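Local coordinates for host-nuclease inhibitor protein Gam, putative (PDB 2P2U) that probably binds double-stranded DNA and may, like phage Mu Gam, shield DNA ends from nucleases, at the interface of chains A and B. Numbering follows the deposited sequence. Chains: chain A/B, Host-nuclease inhibitor protein Gam, putative.

Contact 1: the interface of chains A and B. Residues chain A 60, 63-64, 67; chain B 10, 21, 24.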
ATOM      1  N   ARG A  60       5.864   7.291 -28.911  1.00 70.97           N
ATOM      2  CA  ARG A  60       5.175   7.945 -30.000  1.00 70.12           C
ATOM      3  C   ARG A  60       4.014   8.806 -29.468  1.00 69.15           C
ATOM      4  O   ARG A  60       3.812   9.952 -29.915  1.00 68.52           O
ATOM      5  CB  ARG A  60       4.723   6.935 -31.078  1.00 70.38           C
ATOM      6  CG  ARG A  60       3.876   7.537 -32.248  1.00 71.65           C
ATOM      7  CD  ARG A  60       4.598   7.595 -33.605  1.00 73.06           C
ATOM      8  NE  ARG A  60       5.273   8.869 -33.875  1.00 73.39           N
ATOM      9  CZ  ARG A  60       4.907   9.772 -34.784  1.00 72.19           C
ATOM     10  NH1 ARG A  60       3.822   9.610 -35.544  1.00 71.27           N
ATOM     11  NH2 ARG A  60       5.638  10.859 -34.919  1.00 71.97           N
ATOM     12  N   GLU A  63       5.773  12.504 -28.352  1.00 70.43           N
ATOM     13  CA  GLU A  63       5.907  13.230 -29.612  1.00 72.32           C
ATOM     14  C   GLU A  63       4.582  13.918 -30.149  1.00 72.89           C
ATOM     15  O   GLU A  63       4.587  15.102 -30.519  1.00 73.01           O
ATOM     16  CB  GLU A  63       6.477  12.267 -30.664  1.00 71.81           C
ATOM     17  CG  GLU A  63       7.945  11.771 -30.433  1.00 73.71           C
ATOM     18  CD  GLU A  63       8.505  10.807 -31.563  1.00 75.42           C
ATOM     19  OE1 GLU A  63       8.108  10.901 -32.776  1.00 77.36           O
ATOM     20  OE2 GLU A  63       9.380   9.955 -31.223  1.00 79.66           O
ATOM     21  N   LEU A  64       3.461  13.180 -30.175  1.00 73.25           N
ATOM     22  CA  LEU A  64       2.205  13.650 -30.757  1.00 73.17           C
ATOM     23  C   LEU A  64       1.525  14.541 -29.789  1.00 74.80           C
ATOM     24  O   LEU A  64       1.099  15.634 -30.153  1.00 75.29           O
ATOM     25  CB  LEU A  64       1.244  12.502 -31.030  1.00 72.24           C
ATOM     26  CG  LEU A  64       1.671  11.403 -31.979  1.00 70.73           C
ATOM     27  CD1 LEU A  64       0.773  10.229 -31.778  1.00 69.40           C
ATOM     28  CD2 LEU A  64       1.678  11.874 -33.425  1.00 69.14           C
ATOM     29  N   GLY A  67       3.907  17.905 -29.711  1.00 75.23           N
ATOM     30  CA  GLY A  67       3.363  18.225 -31.048  1.00 73.07           C
ATOM     31  C   GLY A  67       2.094  19.050 -31.121  1.00 72.08           C
ATOM     32  O   GLY A  67       2.139  20.202 -31.551  1.00 72.92           O
TER
ATOM     33  N   VAL B  10       7.688  15.552 -34.123  1.00 77.54           N
ATOM     34  CA  VAL B  10       6.514  15.914 -34.974  1.00 78.08           C
ATOM     35  C   VAL B  10       6.255  17.439 -34.975  1.00 78.12           C
ATOM     36  O   VAL B  10       6.639  18.140 -34.024  1.00 78.72           O
ATOM     37  CB  VAL B  10       5.238  15.157 -34.525  1.00 78.51           C
ATOM     38  CG1 VAL B  10       4.228  16.093 -33.866  1.00 77.52           C
ATOM     39  CG2 VAL B  10       4.570  14.435 -35.725  1.00 80.01           C
ATOM     40  N   ALA B  21      -2.740  13.438 -35.804  1.00 59.24           N
ATOM     41  CA  ALA B  21      -2.317  13.177 -34.382  1.00 58.52           C
ATOM     42  C   ALA B  21      -3.398  12.592 -33.413  1.00 57.51           C
ATOM     43  O   ALA B  21      -3.239  11.468 -32.970  1.00 57.12           O
ATOM     44  CB  ALA B  21      -1.668  14.414 -33.777  1.00 58.52           C
ATOM     45  N   GLU B  24      -4.274   8.948 -34.359  1.00 58.90           N
ATOM     46  CA  GLU B  24      -3.116   8.137 -33.941  1.00 59.68           C
ATOM     47  C   GLU B  24      -3.021   7.930 -32.406  1.00 59.44           C
ATOM     48  O   GLU B  24      -3.102   6.798 -31.916  1.00 58.58           O
ATOM     49  CB  GLU B  24      -1.831   8.762 -34.457  1.00 59.18           C
ATOM     50  CG  GLU B  24      -0.604   7.933 -34.187  1.00 61.45           C
ATOM     51  CD  GLU B  24       0.512   8.390 -35.104  1.00 65.04           C
ATOM     52  OE1 GLU B  24       0.137   9.019 -36.113  1.00 69.47           O
ATOM     53  OE2 GLU B  24       1.722   8.157 -34.846  1.00 63.02           O
TER
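A:Arg60 and B:Glu24 form a salt bridge between the two long helices, residues 15-74 of each chain. Their side chains cross at about a right angle. The guanidinium NH1 of A:Arg60 donates a hydrogen bond to the carboxylate OE2 of B:Glu24 at 2.6 Å. It meets OE2 on the syn side, 22° out of the carboxylate plane. The guanidinium and carboxylate planes are turned 44° from each other, so the pair is not a flat two-pronged one. A:Arg60 starts with CG anti to the backbone N (chi1 176°), then bends at chi2 and chi3, which turns the guanidinium toward A:Glu63, about one turn further on. There NH2 bonds to OE1 of A:Glu63 at 3.3 Å, with the carboxylate oxygen at the guanidinium edge and in its plane. The group is thus gripped by a carboxylate from each chain, which probably limits its rotation. One face is covered near the rim by CD2 of A:Leu64. The other methyl of that leucine, CD1, lies 3.6 Å from CG of B:Glu24, so the glutamate stem is packed while its tip pairs with the arginine. B:Val10, in the loop before its helix, sets CG1 3.6 Å from CA of A:Gly67. Its CG2 lies 3.8 Å from NH2 of A:Arg60. The site pins the N-terminal part of the B helix to the A helix, and probably helps to hold a two-fold dimer together.

Contact 2: the interface of chains A and B. Residues chain A 76, 95-97; chain B 154-156.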
ATOM      1  N   LYS A  76      -2.457  30.178 -29.965  1.00 89.00           N
ATOM      2  CA  LYS A  76      -3.440  30.129 -28.868  1.00 91.38           C
ATOM      3  C   LYS A  76      -4.586  31.139 -28.955  1.00 93.15           C
ATOM      4  O   LYS A  76      -5.769  30.759 -28.868  1.00 93.17           O
ATOM      5  CB  LYS A  76      -2.739  30.245 -27.489  1.00 90.87           C
ATOM      6  CG  LYS A  76      -3.705  30.016 -26.296  1.00 90.76           C
ATOM      7  CD  LYS A  76      -3.023  30.576 -24.958  1.00 90.89           C
ATOM      8  CE  LYS A  76      -4.142  30.176 -23.796  1.00 90.55           C
ATOM      9  NZ  LYS A  76      -3.257  30.288 -22.492  1.00 90.17           N
ATOM     10  N   PHE A  95      -7.449  24.309 -23.260  1.00 74.64           N
ATOM     11  CA  PHE A  95      -6.802  24.860 -22.055  1.00 74.88           C
ATOM     12  C   PHE A  95      -7.731  24.904 -20.852  1.00 75.25           C
ATOM     13  O   PHE A  95      -8.851  25.409 -20.964  1.00 75.06           O
ATOM     14  CB  PHE A  95      -6.317  26.245 -22.348  1.00 74.05           C
ATOM     15  CG  PHE A  95      -5.095  26.277 -23.188  1.00 74.23           C
ATOM     16  CD1 PHE A  95      -3.829  26.089 -22.612  1.00 75.10           C
ATOM     17  CD2 PHE A  95      -5.184  26.510 -24.546  1.00 71.37           C
ATOM     18  CE1 PHE A  95      -2.657  26.156 -23.409  1.00 75.75           C
ATOM     19  CE2 PHE A  95      -4.030  26.571 -25.344  1.00 70.62           C
ATOM     20  CZ  PHE A  95      -2.771  26.397 -24.789  1.00 72.93           C
ATOM     21  N   ARG A  96      -7.297  24.334 -19.723  1.00 75.64           N
ATOM     22  CA  ARG A  96      -8.154  24.336 -18.540  1.00 76.73           C
ATOM     23  C   ARG A  96      -7.478  25.009 -17.363  1.00 76.12           C
ATOM     24  O   ARG A  96      -6.242  25.013 -17.278  1.00 76.37           O
ATOM     25  CB  ARG A  96      -8.599  22.923 -18.173  1.00 76.37           C
ATOM     26  CG  ARG A  96      -9.993  22.929 -17.476  1.00 78.79           C
ATOM     27  CD  ARG A  96     -10.503  21.508 -17.027  1.00 79.45           C
ATOM     28  NE  ARG A  96      -9.458  20.458 -16.974  1.00 83.64           N
ATOM     29  CZ  ARG A  96      -9.479  19.339 -17.710  1.00 83.77           C
ATOM     30  NH1 ARG A  96     -10.498  19.125 -18.554  1.00 82.97           N
ATOM     31  NH2 ARG A  96      -8.502  18.432 -17.595  1.00 80.21           N
ATOM     32  N   LEU A  97      -8.285  25.588 -16.467  1.00 76.15           N
ATOM     33  CA  LEU A  97      -7.752  26.242 -15.233  1.00 75.48           C
ATOM     34  C   LEU A  97      -7.842  25.325 -14.045  1.00 74.68           C
ATOM     35  O   LEU A  97      -8.928  24.940 -13.646  1.00 75.22           O
ATOM     36  CB  LEU A  97      -8.473  27.562 -14.908  1.00 75.60           C
ATOM     37  CG  LEU A  97      -7.911  28.795 -15.643  1.00 76.09           C
ATOM     38  CD1 LEU A  97      -8.563  30.091 -15.151  1.00 75.78           C
ATOM     39  CD2 LEU A  97      -6.375  28.869 -15.576  1.00 74.59           C
TER
ATOM     40  N   THR B 154      -2.667  27.423 -12.470  1.00 71.28           N
ATOM     41  CA  THR B 154      -2.173  26.999 -13.807  1.00 72.00           C
ATOM     42  C   THR B 154      -3.238  27.046 -14.946  1.00 71.20           C
ATOM     43  O   THR B 154      -4.376  26.632 -14.720  1.00 70.60           O
ATOM     44  CB  THR B 154      -1.523  25.568 -13.692  1.00 72.43           C
ATOM     45  OG1 THR B 154      -0.098  25.685 -13.602  1.00 73.02           O
ATOM     46  CG2 THR B 154      -1.858  24.694 -14.869  1.00 72.82           C
ATOM     47  N   ASP B 155      -2.880  27.579 -16.128  1.00 71.28           N
ATOM     48  CA  ASP B 155      -3.635  27.293 -17.409  1.00 71.83           C
ATOM     49  C   ASP B 155      -2.967  26.185 -18.216  1.00 71.55           C
ATOM     50  O   ASP B 155      -1.990  26.443 -18.917  1.00 70.32           O
ATOM     51  CB  ASP B 155      -3.795  28.519 -18.315  1.00 71.79           C
ATOM     52  CG  ASP B 155      -5.231  28.674 -18.856  1.00 73.21           C
ATOM     53  OD1 ASP B 155      -6.082  27.782 -18.585  1.00 74.88           O
ATOM     54  OD2 ASP B 155      -5.528  29.705 -19.527  1.00 72.85           O
ATOM     55  N   ALA B 156      -3.487  24.955 -18.097  1.00 72.22           N
ATOM     56  CA  ALA B 156      -2.838  23.771 -18.704  1.00 73.19           C
ATOM     57  C   ALA B 156      -3.537  23.254 -19.986  1.00 73.69           C
ATOM     58  O   ALA B 156      -4.797  23.301 -20.085  1.00 73.23           O
ATOM     59  CB  ALA B 156      -2.674  22.630 -17.672  1.00 72.79           C
TER
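Antiparallel strands 95-103 of chain A and 149-157 of chain B are joined by a reciprocal pair of backbone hydrogen bonds, from N of A:Arg96 to O of B:Ala156 at 2.7 Å and from N of B:Ala156 to O of A:Arg96 at 2.9 Å. A:Leu97 and B:Asp155 are also bridge partners, and their side chains cross obliquely. CG of A:Leu97 is anti to its own carbonyl carbon (chi1 -85°), and its methyl CD2 reaches the carboxyl carbon CG of B:Asp155 at 3.5 Å. The carboxylate therefore has an apolar neighbour on the leucine side. Its oxygen OD1 is modelled 3.1 Å from the carbonyl O of A:Arg96. Both would be acceptors unless the aspartate carries a proton, so this pair is doubtful. The oxygen OD2 points toward A:Lys76, whose extended chain brings the ammonium NZ to 3.8 Å. This is a long salt bridge, tip to tip. On the way the lysine passes over the ring of A:Phe95, with CE 3.8 Å above the ring plane and over its centre. The ring may support the lysine and help aim it at the aspartate. At the ring's rim, CD1 approaches the carbonyl of B:Ala156. The site joins strands of the two chains into one sheet and may link the short helix 76-79 loosely to that seam.

Contact 3: the interface of chains A and B. Residues chain A 151-154; chain B 96-99.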
ATOM      1  N   ARG A 151      -1.185  -6.835  29.462  1.00 52.92           N
ATOM      2  CA  ARG A 151      -0.214  -7.793  28.977  1.00 55.56           C
ATOM      3  C   ARG A 151      -0.930  -9.129  28.783  1.00 57.94           C
ATOM      4  O   ARG A 151      -1.489  -9.618  29.703  1.00 59.48           O
ATOM      5  CB  ARG A 151       0.837  -7.924  30.044  1.00 54.08           C
ATOM      6  CG  ARG A 151       2.126  -8.415  29.545  1.00 55.63           C
ATOM      7  CD  ARG A 151       3.175  -7.344  29.526  1.00 53.94           C
ATOM      8  NE  ARG A 151       3.227  -6.678  30.801  1.00 57.48           N
ATOM      9  CZ  ARG A 151       3.997  -5.624  31.067  1.00 59.49           C
ATOM     10  NH1 ARG A 151       4.811  -5.104  30.154  1.00 55.81           N
ATOM     11  NH2 ARG A 151       3.921  -5.075  32.267  1.00 60.43           N
ATOM     12  N   ARG A 152      -1.011  -9.663  27.574  1.00 61.65           N
ATOM     13  CA  ARG A 152      -1.599 -10.996  27.284  1.00 64.82           C
ATOM     14  C   ARG A 152      -0.374 -11.891  27.101  1.00 67.09           C
ATOM     15  O   ARG A 152       0.467 -11.634  26.206  1.00 68.53           O
ATOM     16  CB  ARG A 152      -2.327 -10.964  25.939  1.00 65.00           C
ATOM     17  CG  ARG A 152      -3.372 -12.047  25.716  1.00 67.41           C
ATOM     18  CD  ARG A 152      -3.210 -12.739  24.350  1.00 70.76           C
ATOM     19  NE  ARG A 152      -3.786 -12.099  23.142  1.00 73.31           N
ATOM     20  CZ  ARG A 152      -3.105 -11.850  22.003  1.00 73.40           C
ATOM     21  NH1 ARG A 152      -3.731 -11.302  20.973  1.00 71.43           N
ATOM     22  NH2 ARG A 152      -1.792 -12.129  21.884  1.00 71.09           N
ATOM     23  N   THR A 153      -0.207 -12.909  27.935  1.00 68.22           N
ATOM     24  CA  THR A 153       0.996 -13.708  27.763  1.00 69.89           C
ATOM     25  C   THR A 153       0.741 -15.171  27.263  1.00 70.75           C
ATOM     26  O   THR A 153       0.242 -16.025  28.011  1.00 71.26           O
ATOM     27  CB  THR A 153       2.001 -13.505  28.933  1.00 69.64           C
ATOM     28  OG1 THR A 153       3.312 -13.589  28.397  1.00 72.21           O
ATOM     29  CG2 THR A 153       1.837 -14.522  30.102  1.00 70.17           C
ATOM     30  N   THR A 154       1.037 -15.431  25.990  1.00 71.28           N
ATOM     31  CA  THR A 154       0.780 -16.753  25.358  1.00 72.00           C
ATOM     32  C   THR A 154       1.975 -17.754  25.421  1.00 71.20           C
ATOM     33  O   THR A 154       3.113 -17.344  25.191  1.00 70.60           O
ATOM     34  CB  THR A 154       0.295 -16.536  23.874  1.00 72.43           C
ATOM     35  OG1 THR A 154      -1.133 -16.631  23.808  1.00 73.02           O
ATOM     36  CG2 THR A 154       0.886 -17.545  22.928  1.00 72.82           C
TER
ATOM     37  N   ARG B  96       6.930 -21.634  22.767  1.00 75.64           N
ATOM     38  CA  ARG B  96       7.614 -20.367  23.014  1.00 76.73           C
ATOM     39  C   ARG B  96       6.712 -19.374  23.717  1.00 76.12           C
ATOM     40  O   ARG B  96       5.484 -19.437  23.564  1.00 76.37           O
ATOM     41  CB  ARG B  96       8.171 -19.774  21.723  1.00 76.37           C
ATOM     42  CG  ARG B  96       9.449 -18.923  21.992  1.00 78.79           C
ATOM     43  CD  ARG B  96      10.059 -18.241  20.710  1.00 79.45           C
ATOM     44  NE  ARG B  96       9.149 -18.180  19.543  1.00 83.64           N
ATOM     45  CZ  ARG B  96       9.401 -18.760  18.362  1.00 83.77           C
ATOM     46  NH1 ARG B  96      10.542 -19.444  18.194  1.00 82.97           N
ATOM     47  NH2 ARG B  96       8.531 -18.649  17.350  1.00 80.21           N
ATOM     48  N   LEU B  97       7.317 -18.468  24.494  1.00 76.15           N
ATOM     49  CA  LEU B  97       6.550 -17.399  25.202  1.00 75.48           C
ATOM     50  C   LEU B  97       6.588 -16.102  24.443  1.00 74.68           C
ATOM     51  O   LEU B  97       7.649 -15.532  24.252  1.00 75.22           O
ATOM     52  CB  LEU B  97       7.059 -17.160  26.634  1.00 75.60           C
ATOM     53  CG  LEU B  97       6.458 -18.107  27.692  1.00 76.09           C
ATOM     54  CD1 LEU B  97       6.879 -17.708  29.111  1.00 75.78           C
ATOM     55  CD2 LEU B  97       4.929 -18.233  27.567  1.00 74.59           C
ATOM     56  N   SER B  98       5.430 -15.671  23.974  1.00 73.73           N
ATOM     57  CA  SER B  98       5.296 -14.387  23.316  1.00 73.10           C
ATOM     58  C   SER B  98       4.343 -13.533  24.150  1.00 72.46           C
ATOM     59  O   SER B  98       3.177 -13.902  24.413  1.00 73.00           O
ATOM     60  CB  SER B  98       4.784 -14.542  21.868  1.00 73.60           C
ATOM     61  OG  SER B  98       3.486 -15.157  21.798  1.00 74.43           O
ATOM     62  N   THR B  99       4.859 -12.400  24.591  1.00 70.43           N
ATOM     63  CA  THR B  99       4.060 -11.399  25.259  1.00 67.74           C
ATOM     64  C   THR B  99       3.513 -10.377  24.242  1.00 66.07           C
ATOM     65  O   THR B  99       4.233  -9.854  23.390  1.00 65.99           O
ATOM     66  CB  THR B  99       4.914 -10.819  26.387  1.00 67.83           C
ATOM     67  OG1 THR B  99       4.392 -11.295  27.624  1.00 68.21           O
ATOM     68  CG2 THR B  99       5.026  -9.282  26.358  1.00 66.58           C
TER
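A:Thr153 and B:Thr99 meet through their side-chain hydroxyls, the two OG1 atoms lying 2.7 Å apart. This is a hydrogen bond in which either hydroxyl could be the donor. The side chains cross at a slant, and the residues are paired across antiparallel strands 149-157 of chain A and 95-103 of chain B. The hydroxyls thus meet on one side of the ribbon and add a side-chain link to the backbone ladder. The backbone bonds belong to the next pair, A:Thr154 and B:Ser98. N of A:Thr154 donates to O of B:Ser98 at 3.1 Å. The return bond, from N of B:Ser98 to O of A:Thr154, is also 3.1 Å long. Packing fills in around these bonds. B:Ser98 holds OG between its backbone N and carbonyl carbon (chi1 61°), and this oxygen lies 3.7 Å from the methyl CG2 of A:Thr154. That is a van der Waals contact. At the other end, CG of A:Arg151 lies 4.1 Å from OG1 of B:Thr99. The arginine bends at chi2 (108°), which brings its CD near the methyl CG2 of that threonine. The arginine stem therefore flanks the threonine loosely. Backbone pairing and the hydroxyl link together join the two chains in a shared sheet, and would help to hold them together if the deposited two-fold pair is the biological dimer.

Contact 1 lies about 20 Å from contact 2, measured between the centres of their C-alpha atoms. Contact 3 is at the far end of the two-chain assembly, about 64 Å from contact 1 and 61 Å from contact 2. Contacts 2 and 3 use the same two strands, 95-103 and 149-157, with the chains exchanged. They sample adjoining stretches of the two-fold related seams, and Arg96, Leu97 and Thr154 occur in both. Contact 1 instead joins the long helices 15-74, with B:Val10 from the segment before one of them. Helix pairing and strand pairing both join the chains, which suggests an intertwined dimer.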